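Local atomic coordinates of glyceraldehyde-3-phosphate dehydrogenase (Sulfolobus solfataricus, PDB entry 1B7G), a protein that catalyses the phosphorylating oxidation of D-glyceraldehyde 3-phosphate to 1,3-bisphosphoglycerate in glycolysis, using NADP in preference to NAD. Residues G30-S35 against E72-T77; K58-E61 against P66-G69; R135-N140 against V197-R202; L144-C149 against V304-I309. The protein carries 1 engineered substitution. All coordinates share one frame; numbering follows the deposited sequence.

Contact 1. Residues G30-S35 against E72-T77; sequences GVAKTS and EDLIKT. Unlike the reference sequence in segment 72-77: E72 (reference Asp), D73 (reference Tyr). With SO4 (sulfate ion), chain E.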
loop_
_atom_site.group_PDB
_atom_site.type_symbol
_atom_site.label_atom_id
_atom_site.label_comp_id
_atom_site.label_asym_id
_atom_site.label_seq_id
_atom_site.Cartn_x
_atom_site.Cartn_y
_atom_site.Cartn_z
ATOM N N GLY A 30 2.777 -19.113 17.349
ATOM C CA GLY A 30 3.056 -17.792 17.930
ATOM C C GLY A 30 4.265 -17.203 17.176
ATOM O O GLY A 30 4.802 -17.865 16.283
ATOM N N VAL A 31 4.606 -15.960 17.482
ATOM C CA VAL A 31 5.707 -15.272 16.796
ATOM C C VAL A 31 6.667 -14.688 17.821
ATOM O O VAL A 31 6.264 -14.340 18.928
ATOM C CB VAL A 31 5.207 -14.137 15.883
ATOM C CG1 VAL A 31 4.146 -14.620 14.911
ATOM C CG2 VAL A 31 4.650 -12.944 16.645
ATOM N N ALA A 32 7.932 -14.527 17.422
ATOM C CA ALA A 32 8.938 -14.005 18.346
ATOM C C ALA A 32 9.438 -12.632 17.893
ATOM O O ALA A 32 9.678 -12.400 16.694
ATOM C CB ALA A 32 10.055 -15.012 18.493
ATOM N N LYS A 33 9.585 -11.727 18.857
ATOM C CA LYS A 33 9.939 -10.331 18.545
ATOM C C LYS A 33 10.659 -9.660 19.703
ATOM O O LYS A 33 10.401 -10.044 20.853
ATOM C CB LYS A 33 8.616 -9.605 18.283
ATOM C CG LYS A 33 8.737 -8.109 18.117
ATOM C CD LYS A 33 8.943 -7.683 16.686
ATOM C CE LYS A 33 8.832 -6.161 16.544
ATOM N NZ LYS A 33 9.263 -5.725 15.189
ATOM N N THR A 34 11.558 -8.711 19.462
ATOM C CA THR A 34 12.283 -8.085 20.557
ATOM C C THR A 34 11.692 -6.764 21.029
ATOM O O THR A 34 11.682 -6.516 22.246
ATOM C CB THR A 34 13.775 -7.865 20.230
ATOM O OG1 THR A 34 14.396 -9.129 20.004
ATOM C CG2 THR A 34 14.480 -7.205 21.405
ATOM N N SER A 35 11.210 -5.913 20.158
ATOM C CA SER A 35 10.665 -4.618 20.496
ATOM C C SER A 35 9.150 -4.548 20.345
ATOM O O SER A 35 8.587 -4.995 19.353
ATOM C CB SER A 35 11.248 -3.520 19.573
ATOM O OG SER A 35 12.604 -3.799 19.304
ATOM N N GLU A 72 12.720 -19.749 23.414
ATOM C CA GLU A 72 12.877 -21.168 23.646
ATOM C C GLU A 72 11.538 -21.863 23.871
ATOM O O GLU A 72 11.313 -22.975 23.382
ATOM C CB GLU A 72 13.788 -21.455 24.835
ATOM C CG GLU A 72 15.269 -21.271 24.543
ATOM C CD GLU A 72 15.686 -19.814 24.536
ATOM O OE1 GLU A 72 14.846 -18.942 24.835
ATOM O OE2 GLU A 72 16.877 -19.558 24.233
ATOM N N ASP A 73 10.657 -21.236 24.641
ATOM C CA ASP A 73 9.332 -21.797 24.865
ATOM C C ASP A 73 8.630 -22.017 23.525
ATOM O O ASP A 73 8.164 -23.140 23.261
ATOM C CB ASP A 73 8.470 -20.872 25.724
ATOM C CG ASP A 73 8.918 -20.925 27.191
ATOM O OD1 ASP A 73 9.486 -21.952 27.586
ATOM O OD2 ASP A 73 8.729 -19.917 27.874
ATOM N N LEU A 74 8.612 -20.945 22.728
ATOM C CA LEU A 74 7.958 -20.941 21.419
ATOM C C LEU A 74 8.542 -22.054 20.573
ATOM O O LEU A 74 7.830 -22.847 19.974
ATOM C CB LEU A 74 8.114 -19.581 20.706
ATOM C CG LEU A 74 7.724 -19.530 19.226
ATOM C CD1 LEU A 74 6.244 -19.835 19.015
ATOM C CD2 LEU A 74 8.032 -18.171 18.583
ATOM N N ILE A 75 9.878 -22.163 20.637
ATOM C CA ILE A 75 10.598 -23.193 19.917
ATOM C C ILE A 75 10.180 -24.581 20.357
ATOM O O ILE A 75 9.820 -25.428 19.529
ATOM C CB ILE A 75 12.138 -22.991 20.040
ATOM C CG1 ILE A 75 12.517 -21.675 19.358
ATOM C CG2 ILE A 75 12.820 -24.159 19.330
ATOM C CD1 ILE A 75 13.836 -21.072 19.780
ATOM N N LYS A 76 10.182 -24.812 21.677
ATOM C CA LYS A 76 9.789 -26.092 22.253
ATOM C C LYS A 76 8.373 -26.498 21.865
ATOM O O LYS A 76 8.113 -27.663 21.501
ATOM C CB LYS A 76 9.948 -26.071 23.785
ATOM C CG LYS A 76 11.344 -26.261 24.321
ATOM C CD LYS A 76 11.554 -25.965 25.795
ATOM C CE LYS A 76 12.161 -24.609 26.068
ATOM N NZ LYS A 76 12.451 -24.337 27.503
ATOM N N THR A 77 7.450 -25.554 21.847
ATOM C CA THR A 77 6.062 -25.800 21.464
ATOM C C THR A 77 5.830 -26.078 20.002
ATOM O O THR A 77 4.831 -26.729 19.618
ATOM C CB THR A 77 5.218 -24.551 21.844
ATOM O OG1 THR A 77 5.471 -24.245 23.206
ATOM C CG2 THR A 77 3.734 -24.763 21.632
HETATM S S SO4 E . 12.879 -5.903 16.736
HETATM O O1 SO4 E . 11.700 -6.521 17.420
HETATM O O2 SO4 E . 12.415 -4.757 15.879
HETATM O O3 SO4 E . 13.547 -6.921 15.870
HETATM O O4 SO4 E . 13.861 -5.398 17.746
#
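L74 leaves helix 71-77 with a first torsion of 168°, CG opposite the backbone N, which carries its branch toward the end of strand 26-32, and its second torsion of 63° splits the two methyls between successive residues there. L74 CD1 lies 3.7 Å from G30 O, whereas L74 CD2 lies 3.8 Å from A32 CB and as close to the carbonyl carbon of V31. One leucine thus spans three strand residues by apolar and van der Waals contact. At the backbone angles of G30 a beta carbon would be jammed against the preceding carbonyl O, and it would also come close to L74 CD1 (3.5 Å). V31 points away from the helix, so the strand offers L74 mainly backbone and one methyl. A5 and V29 add to the apolar lining around L74.

Just past the strand, a sulfate ion, probably from the crystallisation liquor, accepts hydrogen bonds from two backbone amides at one oxygen: O1 takes T34 N at 3.0 Å and S35 N at 2.8 Å, the latter nearly straight (165°). S35 OG donates to O4 at 2.6 Å, and K33 NZ adds a weak bond. An anion held at the C-terminal end of the second strand is consistent with the adenosine 2'-phosphate site of NADP-dependent Rossmann folds.

Contact 2. Residues K58-E61 against P66-G69; sequences KKFE and PVAG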
loop_
_atom_site.group_PDB
_atom_site.type_symbol
_atom_site.label_atom_id
_atom_site.label_comp_id
_atom_site.label_asym_id
_atom_site.label_seq_id
_atom_site.Cartn_x
_atom_site.Cartn_y
_atom_site.Cartn_z
ATOM N N LYS A 58 11.073 -7.959 30.298
ATOM C CA LYS A 58 10.591 -6.829 31.100
ATOM C C LYS A 58 10.440 -5.544 30.311
ATOM O O LYS A 58 9.378 -4.898 30.400
ATOM C CB LYS A 58 11.403 -6.634 32.371
ATOM C CG LYS A 58 12.864 -7.017 32.303
ATOM C CD LYS A 58 13.477 -7.218 33.685
ATOM C CE LYS A 58 14.978 -7.455 33.578
ATOM N NZ LYS A 58 15.491 -8.363 34.637
ATOM N N LYS A 59 11.395 -5.173 29.461
ATOM C CA LYS A 59 11.233 -3.936 28.676
ATOM C C LYS A 59 10.045 -4.071 27.739
ATOM O O LYS A 59 9.220 -3.173 27.605
ATOM C CB LYS A 59 12.496 -3.569 27.916
ATOM C CG LYS A 59 12.437 -2.240 27.174
ATOM C CD LYS A 59 12.533 -1.068 28.137
ATOM C CE LYS A 59 12.837 0.229 27.412
ATOM N NZ LYS A 59 13.565 1.204 28.278
ATOM N N PHE A 60 9.909 -5.258 27.128
ATOM C CA PHE A 60 8.760 -5.505 26.261
ATOM C C PHE A 60 7.460 -5.325 27.034
ATOM O O PHE A 60 6.514 -4.676 26.583
ATOM C CB PHE A 60 8.839 -6.904 25.653
ATOM C CG PHE A 60 7.895 -7.106 24.500
ATOM C CD1 PHE A 60 6.573 -7.430 24.720
ATOM C CD2 PHE A 60 8.342 -6.976 23.187
ATOM C CE1 PHE A 60 5.700 -7.624 23.667
ATOM C CE2 PHE A 60 7.473 -7.174 22.138
ATOM C CZ PHE A 60 6.147 -7.495 22.361
ATOM N N GLU A 61 7.434 -5.861 28.258
ATOM C CA GLU A 61 6.237 -5.807 29.086
ATOM C C GLU A 61 5.887 -4.428 29.594
ATOM O O GLU A 61 4.700 -4.146 29.842
ATOM C CB GLU A 61 6.329 -6.847 30.206
ATOM C CG GLU A 61 6.225 -8.274 29.672
ATOM C CD GLU A 61 6.054 -9.303 30.775
ATOM O OE1 GLU A 61 6.578 -9.061 31.881
ATOM O OE2 GLU A 61 5.407 -10.348 30.520
ATOM N N PRO A 66 1.060 -8.409 26.383
ATOM C CA PRO A 66 1.421 -9.625 27.078
ATOM C C PRO A 66 2.409 -10.463 26.264
ATOM O O PRO A 66 2.286 -10.503 25.051
ATOM C CB PRO A 66 0.096 -10.360 27.236
ATOM C CG PRO A 66 -0.788 -9.810 26.170
ATOM C CD PRO A 66 -0.341 -8.390 25.920
ATOM N N VAL A 67 3.271 -11.189 26.934
ATOM C CA VAL A 67 4.276 -12.080 26.450
ATOM C C VAL A 67 3.977 -13.534 26.820
ATOM O O VAL A 67 4.030 -13.910 27.997
ATOM C CB VAL A 67 5.638 -11.717 27.082
ATOM C CG1 VAL A 67 6.714 -12.728 26.699
ATOM C CG2 VAL A 67 6.073 -10.320 26.710
ATOM N N ALA A 68 3.818 -14.403 25.845
ATOM C CA ALA A 68 3.461 -15.792 26.058
ATOM C C ALA A 68 4.566 -16.657 26.600
ATOM O O ALA A 68 4.282 -17.715 27.177
ATOM C CB ALA A 68 2.885 -16.355 24.764
ATOM N N GLY A 69 5.829 -16.257 26.470
ATOM C CA GLY A 69 6.937 -17.077 26.955
ATOM C C GLY A 69 8.240 -16.627 26.289
ATOM O O GLY A 69 8.220 -15.636 25.573
#
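V67 meets F60 and E61 where the short helix 57-61 is followed by the loop that leads to helix 71-77, in the nucleotide-binding, Rossmann-type part of the chain. With just four residues separating the two segments, this is a local fold-back: the loop returns along the side of the helix it has just left. Backbone bonds also tie the loop to its neighbours, A68 pairing with I50 and G69 with V52.

The apolar part rests on one methyl. V67 sets CG1 anti to its backbone N (chi1 174°), and this leaves CG2 beside that N and directed at the helix. V67 CG2 comes within 3.5 Å of F60 CD1 and 4.1 Å of F60 CE1, so it meets the ring at two neighbouring carbons, obliquely. The rest of the buried ring packs against P36, A40, I50 and I65, with V52 shared between F60 and V67.

Contacts between an aliphatic chain and a charged one form the second group. E61, itself exposed, is extended beyond CG and runs across V67 at about a right angle. Its carboxylate end comes nearer to the loop than its base would suggest. V67 CG2 also lies 3.6 Å from E61 CG, while E61 OE2 stands 3.7 Å from V67 CB.

Contact 3. Residues R135-N140 against V197-R202; sequences RVVSCN and VNSVIR. With SO4 (sulfate ion), chain C.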
loop_
_atom_site.group_PDB
_atom_site.type_symbol
_atom_site.label_atom_id
_atom_site.label_comp_id
_atom_site.label_asym_id
_atom_site.label_seq_id
_atom_site.Cartn_x
_atom_site.Cartn_y
_atom_site.Cartn_z
ATOM N N ARG A 135 17.587 -23.523 3.842
ATOM C CA ARG A 135 17.765 -22.071 3.704
ATOM C C ARG A 135 16.976 -21.611 2.492
ATOM O O ARG A 135 17.226 -22.104 1.392
ATOM C CB ARG A 135 19.235 -21.647 3.510
ATOM C CG ARG A 135 19.331 -20.096 3.455
ATOM C CD ARG A 135 20.793 -19.700 3.128
ATOM N NE ARG A 135 21.143 -20.180 1.791
ATOM C CZ ARG A 135 22.121 -19.675 1.046
ATOM N NH1 ARG A 135 22.810 -18.631 1.487
ATOM N NH2 ARG A 135 22.339 -20.159 -0.163
ATOM N N VAL A 136 15.902 -20.859 2.696
ATOM C CA VAL A 136 15.185 -20.319 1.540
ATOM C C VAL A 136 16.086 -19.186 0.992
ATOM O O VAL A 136 16.405 -18.280 1.740
ATOM C CB VAL A 136 13.814 -19.756 1.905
ATOM C CG1 VAL A 136 13.244 -18.933 0.740
ATOM C CG2 VAL A 136 12.805 -20.880 2.288
ATOM N N VAL A 137 16.455 -19.217 -0.277
ATOM C CA VAL A 137 17.357 -18.199 -0.830
ATOM C C VAL A 137 16.744 -16.795 -0.734
ATOM O O VAL A 137 15.552 -16.624 -0.469
ATOM C CB VAL A 137 17.740 -18.464 -2.287
ATOM C CG1 VAL A 137 18.960 -19.400 -2.349
ATOM C CG2 VAL A 137 16.591 -19.050 -3.082
ATOM N N SER A 138 17.588 -15.775 -0.962
ATOM C CA SER A 138 17.124 -14.390 -0.825
ATOM C C SER A 138 16.055 -14.066 -1.827
ATOM O O SER A 138 15.804 -14.776 -2.815
ATOM C CB SER A 138 18.341 -13.422 -1.012
ATOM O OG SER A 138 18.620 -13.391 -2.440
ATOM N N CYS A 139 15.437 -12.883 -1.689
ATOM C CA CYS A 139 14.403 -12.436 -2.597
ATOM C C CYS A 139 14.868 -12.381 -4.063
ATOM O O CYS A 139 14.162 -12.803 -4.963
ATOM C CB CYS A 139 13.991 -10.980 -2.174
ATOM S SG CYS A 139 13.477 -10.916 -0.414
ATOM N N ASN A 140 16.054 -11.787 -4.317
ATOM C CA ASN A 140 16.464 -11.696 -5.734
ATOM C C ASN A 140 17.017 -13.026 -6.208
ATOM O O ASN A 140 16.867 -13.347 -7.383
ATOM C CB ASN A 140 17.481 -10.544 -5.904
ATOM C CG ASN A 140 16.743 -9.205 -5.887
ATOM O OD1 ASN A 140 15.723 -9.053 -6.558
ATOM N ND2 ASN A 140 17.231 -8.242 -5.140
ATOM N N VAL A 197 22.484 -18.695 -6.333
ATOM C CA VAL A 197 21.810 -19.495 -7.360
ATOM C C VAL A 197 22.461 -20.890 -7.459
ATOM O O VAL A 197 21.801 -21.956 -7.612
ATOM C CB VAL A 197 21.844 -18.766 -8.690
ATOM C CG1 VAL A 197 21.524 -19.621 -9.924
ATOM C CG2 VAL A 197 20.896 -17.556 -8.771
ATOM N N ASN A 198 23.796 -20.899 -7.427
ATOM C CA ASN A 198 24.586 -22.115 -7.501
ATOM C C ASN A 198 24.432 -23.021 -6.279
ATOM O O ASN A 198 24.746 -24.216 -6.335
ATOM C CB ASN A 198 26.077 -21.745 -7.631
ATOM C CG ASN A 198 26.501 -21.473 -9.066
ATOM O OD1 ASN A 198 27.436 -20.690 -9.261
ATOM N ND2 ASN A 198 25.893 -22.126 -10.016
ATOM N N SER A 199 23.924 -22.522 -5.157
ATOM C CA SER A 199 23.641 -23.358 -3.997
ATOM C C SER A 199 22.393 -24.217 -4.274
ATOM O O SER A 199 22.088 -25.150 -3.546
ATOM C CB SER A 199 23.314 -22.460 -2.793
ATOM O OG SER A 199 21.990 -21.917 -2.909
ATOM N N VAL A 200 21.694 -23.894 -5.332
ATOM C CA VAL A 200 20.454 -24.476 -5.797
ATOM C C VAL A 200 20.643 -25.205 -7.115
ATOM O O VAL A 200 20.353 -26.393 -7.240
ATOM C CB VAL A 200 19.410 -23.352 -5.963
ATOM C CG1 VAL A 200 18.112 -23.798 -6.615
ATOM C CG2 VAL A 200 19.108 -22.725 -4.598
ATOM N N ILE A 201 21.289 -24.548 -8.073
ATOM C CA ILE A 201 21.666 -25.171 -9.348
ATOM C C ILE A 201 23.192 -25.199 -9.410
ATOM O O ILE A 201 23.840 -24.236 -9.842
ATOM C CB ILE A 201 21.117 -24.396 -10.549
ATOM C CG1 ILE A 201 19.623 -24.137 -10.392
ATOM C CG2 ILE A 201 21.394 -25.158 -11.856
ATOM C CD1 ILE A 201 18.995 -23.375 -11.549
ATOM N N ARG A 202 23.781 -26.304 -9.000
ATOM C CA ARG A 202 25.207 -26.436 -8.808
ATOM C C ARG A 202 26.128 -26.136 -9.954
ATOM O O ARG A 202 27.164 -25.464 -9.745
ATOM C CB ARG A 202 25.525 -27.856 -8.273
ATOM C CG ARG A 202 25.190 -28.062 -6.804
ATOM C CD ARG A 202 25.549 -26.864 -5.973
ATOM N NE ARG A 202 25.339 -26.961 -4.546
ATOM C CZ ARG A 202 26.005 -26.199 -3.670
ATOM N NH1 ARG A 202 26.892 -25.313 -4.104
ATOM N NH2 ARG A 202 25.799 -26.328 -2.369
HETATM S S SO4 C . 18.963 -9.806 -2.198
HETATM O O1 SO4 C . 19.066 -9.062 -0.949
HETATM O O2 SO4 C . 19.383 -8.867 -3.377
HETATM O O3 SO4 C . 17.648 -10.314 -2.578
HETATM O O4 SO4 C . 19.931 -10.912 -2.081
#
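The link from strand 133-136 into helix 139-152, whose first residue C139 is by similarity the nucleophile of this dehydrogenase, is flanked at R135 and V137 by S199 and V200. It marks the passage from the Rossmann-type sheet to the catalytic domain. R135 NH2 reaches S199 OG, which lies at the edge of the guanidinium near its plane; at 3.3 Å and a donor angle of 124° the bond is weak. Each polar end has a firmer partner: R135 NH2 bonds S118, and S199 OG bonds the carbonyl of D196 in helix 193-198. Next to them V137 CG1 packs on V200 CG2 at 4.0 Å.

Farther along, S138 occupies the N-cap of helix 139-152, and the opening turn binds a sulfate in the inorganic-phosphate site. N140 grips this anion twice: its backbone N donates to O3 at 2.8 Å, and N140 ND2 reaches O2 at 2.9 Å in a nearly straight bond, 168° at the hydrogen. The other end of the amide, OD1, accepts from H221. Replacing N140 by an alanine would keep the backbone bond but would probably leave sulfate O2 without its amide donor and H221 without that acceptor. Because the anion sits at a helix N-terminus, the helix dipole may add to its binding. H193 and R166 also bond the same sulfate, and S138 OG donates to its O4 at 2.8 Å.

Contact 4. Residues L144-C149 against V304-I309; sequences LLRTIC and VVPENI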
loop_
_atom_site.group_PDB
_atom_site.type_symbol
_atom_site.label_atom_id
_atom_site.label_comp_id
_atom_site.label_asym_id
_atom_site.label_seq_id
_atom_site.Cartn_x
_atom_site.Cartn_y
_atom_site.Cartn_z
ATOM N N LEU A 144 15.557 -15.107 -9.608
ATOM C CA LEU A 144 16.436 -15.665 -10.668
ATOM C C LEU A 144 16.185 -17.182 -10.841
ATOM O O LEU A 144 16.089 -17.675 -11.951
ATOM C CB LEU A 144 17.875 -15.403 -10.276
ATOM C CG LEU A 144 18.525 -14.027 -10.537
ATOM C CD1 LEU A 144 19.726 -13.883 -9.623
ATOM C CD2 LEU A 144 18.952 -13.904 -11.998
ATOM N N LEU A 145 16.059 -17.934 -9.741
ATOM C CA LEU A 145 15.785 -19.362 -9.803
ATOM C C LEU A 145 14.447 -19.707 -10.426
ATOM O O LEU A 145 14.411 -20.596 -11.290
ATOM C CB LEU A 145 15.887 -20.012 -8.408
ATOM C CG LEU A 145 17.349 -20.057 -7.919
ATOM C CD1 LEU A 145 17.409 -20.388 -6.440
ATOM C CD2 LEU A 145 18.118 -21.032 -8.810
ATOM N N ARG A 146 13.374 -18.988 -10.101
ATOM C CA ARG A 146 12.092 -19.276 -10.715
ATOM C C ARG A 146 12.191 -19.071 -12.236
ATOM O O ARG A 146 11.562 -19.800 -12.971
ATOM C CB ARG A 146 10.933 -18.435 -10.208
ATOM C CG ARG A 146 10.699 -18.598 -8.679
ATOM C CD ARG A 146 9.349 -17.861 -8.432
ATOM N NE ARG A 146 9.026 -17.928 -7.001
ATOM C CZ ARG A 146 8.314 -16.981 -6.378
ATOM N NH1 ARG A 146 7.800 -15.960 -7.068
ATOM N NH2 ARG A 146 8.103 -17.128 -5.081
ATOM N N THR A 147 12.854 -17.972 -12.632
ATOM C CA THR A 147 12.963 -17.694 -14.071
ATOM C C THR A 147 13.845 -18.747 -14.747
ATOM O O THR A 147 13.393 -19.281 -15.749
ATOM C CB THR A 147 13.556 -16.271 -14.281
ATOM O OG1 THR A 147 12.748 -15.346 -13.527
ATOM C CG2 THR A 147 13.620 -15.924 -15.739
ATOM N N ILE A 148 14.979 -19.094 -14.198
ATOM C CA ILE A 148 15.893 -20.087 -14.782
ATOM C C ILE A 148 15.300 -21.502 -14.797
ATOM O O ILE A 148 15.308 -22.184 -15.838
ATOM C CB ILE A 148 17.229 -20.125 -14.024
ATOM C CG1 ILE A 148 18.029 -18.822 -14.034
ATOM C CG2 ILE A 148 18.093 -21.257 -14.607
ATOM C CD1 ILE A 148 19.147 -18.805 -12.997
ATOM N N CYS A 149 14.723 -21.975 -13.695
ATOM C CA CYS A 149 14.114 -23.340 -13.722
ATOM C C CYS A 149 12.912 -23.421 -14.620
ATOM O O CYS A 149 12.810 -24.369 -15.437
ATOM C CB CYS A 149 13.863 -23.855 -12.322
ATOM S SG CYS A 149 15.310 -23.988 -11.301
ATOM N N VAL A 304 9.359 -14.294 -1.100
ATOM C CA VAL A 304 9.737 -15.529 -0.429
ATOM C C VAL A 304 8.644 -16.118 0.462
ATOM O O VAL A 304 8.862 -17.218 1.007
ATOM C CB VAL A 304 11.055 -15.483 0.338
ATOM C CG1 VAL A 304 12.224 -15.171 -0.600
ATOM C CG2 VAL A 304 11.073 -14.538 1.525
ATOM N N VAL A 305 7.543 -15.445 0.663
ATOM C CA VAL A 305 6.466 -15.983 1.510
ATOM C C VAL A 305 5.977 -17.343 1.088
ATOM O O VAL A 305 6.119 -18.274 1.907
ATOM C CB VAL A 305 5.354 -14.921 1.645
ATOM C CG1 VAL A 305 4.140 -15.420 2.422
ATOM C CG2 VAL A 305 5.995 -13.733 2.392
ATOM N N PRO A 306 5.503 -17.592 -0.126
ATOM C CA PRO A 306 5.085 -18.895 -0.575
ATOM C C PRO A 306 6.205 -19.916 -0.519
ATOM O O PRO A 306 5.968 -21.082 -0.112
ATOM C CB PRO A 306 4.483 -18.701 -1.948
ATOM C CG PRO A 306 5.116 -17.424 -2.435
ATOM C CD PRO A 306 5.395 -16.583 -1.218
ATOM N N GLU A 307 7.459 -19.537 -0.768
ATOM C CA GLU A 307 8.608 -20.391 -0.671
ATOM C C GLU A 307 8.805 -20.936 0.742
ATOM O O GLU A 307 9.105 -22.117 0.928
ATOM C CB GLU A 307 9.923 -19.656 -1.099
ATOM C CG GLU A 307 9.830 -19.052 -2.496
ATOM C CD GLU A 307 9.524 -20.053 -3.586
ATOM O OE1 GLU A 307 9.923 -21.221 -3.399
ATOM O OE2 GLU A 307 8.824 -19.747 -4.586
ATOM N N ASN A 308 8.577 -20.105 1.757
ATOM C CA ASN A 308 8.727 -20.561 3.137
ATOM C C ASN A 308 7.626 -21.588 3.481
ATOM O O ASN A 308 7.897 -22.556 4.217
ATOM C CB ASN A 308 8.702 -19.390 4.113
ATOM C CG ASN A 308 10.038 -18.740 4.370
ATOM O OD1 ASN A 308 10.793 -19.165 5.244
ATOM N ND2 ASN A 308 10.354 -17.701 3.608
ATOM N N ILE A 309 6.427 -21.394 2.923
ATOM C CA ILE A 309 5.358 -22.374 3.165
ATOM C C ILE A 309 5.707 -23.729 2.567
ATOM O O ILE A 309 5.647 -24.789 3.238
ATOM C CB ILE A 309 4.004 -21.866 2.669
ATOM C CG1 ILE A 309 3.582 -20.572 3.351
ATOM C CG2 ILE A 309 2.935 -22.965 2.921
ATOM C CD1 ILE A 309 3.658 -20.580 4.872
#
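R146 and E307 reach for each other from opposite directions, each carried on its own helix, and meet in a buried salt bridge. The arginine is extended from CG to NE, which brings its guanidinium across the gap; the glutamate bends at chi2 (-58°) to present its carboxylate. The grip is side-on, with two nitrogens closing on a single oxygen: R146 NE lies 3.0 Å and R146 NH2 2.8 Å from E307 OE2. OE2 stands near the guanidinium plane, but the two flat groups are turned 42° apart. NH2 uses the anti lone pair of OE2, whereas NE comes from above the carboxylate plane. R146 NH2 also brushes P306 CG at 4.0 Å.

R245 adds a second salt bridge to OE2, A121 N donates to OE1, and R146 NH1 is held by the carbonyls of R245 and P276. A leucine in place of R146 would probably cost E307 one of its charge partners, with R245 still bonded to OE2, and leave the carbonyls of R245 and P276 without this donor.

Around this pair, helix 139-152 packs through L144 and I148 on strand 157-167 and helix 193-198, while helix 304-315 lies against helix 11-21 through V305 and I309.

From the N terminus, strand 26-32 comes first, and contact 1 closes a loop of 36 residues when helix 71-77 returns to it. Contact 2 is nested inside that loop, folding residues 66-69 back on helix 57-61; the two touch where F60 CE2 lies 3.6 Å from S35 C. Both belong to the Rossmann-type part. Contacts 3 and 4 follow in series, and they cross: 135-140, 144-149, 197-202 and 304-309 alternate along the chain. Sharing helix 139-152, they meet around L145, whose CD1 lies 3.4 Å from V200 CG2. Together they bind the sheet containing strand 133-136 to the catalytic domain and to helix 304-315, far along the chain.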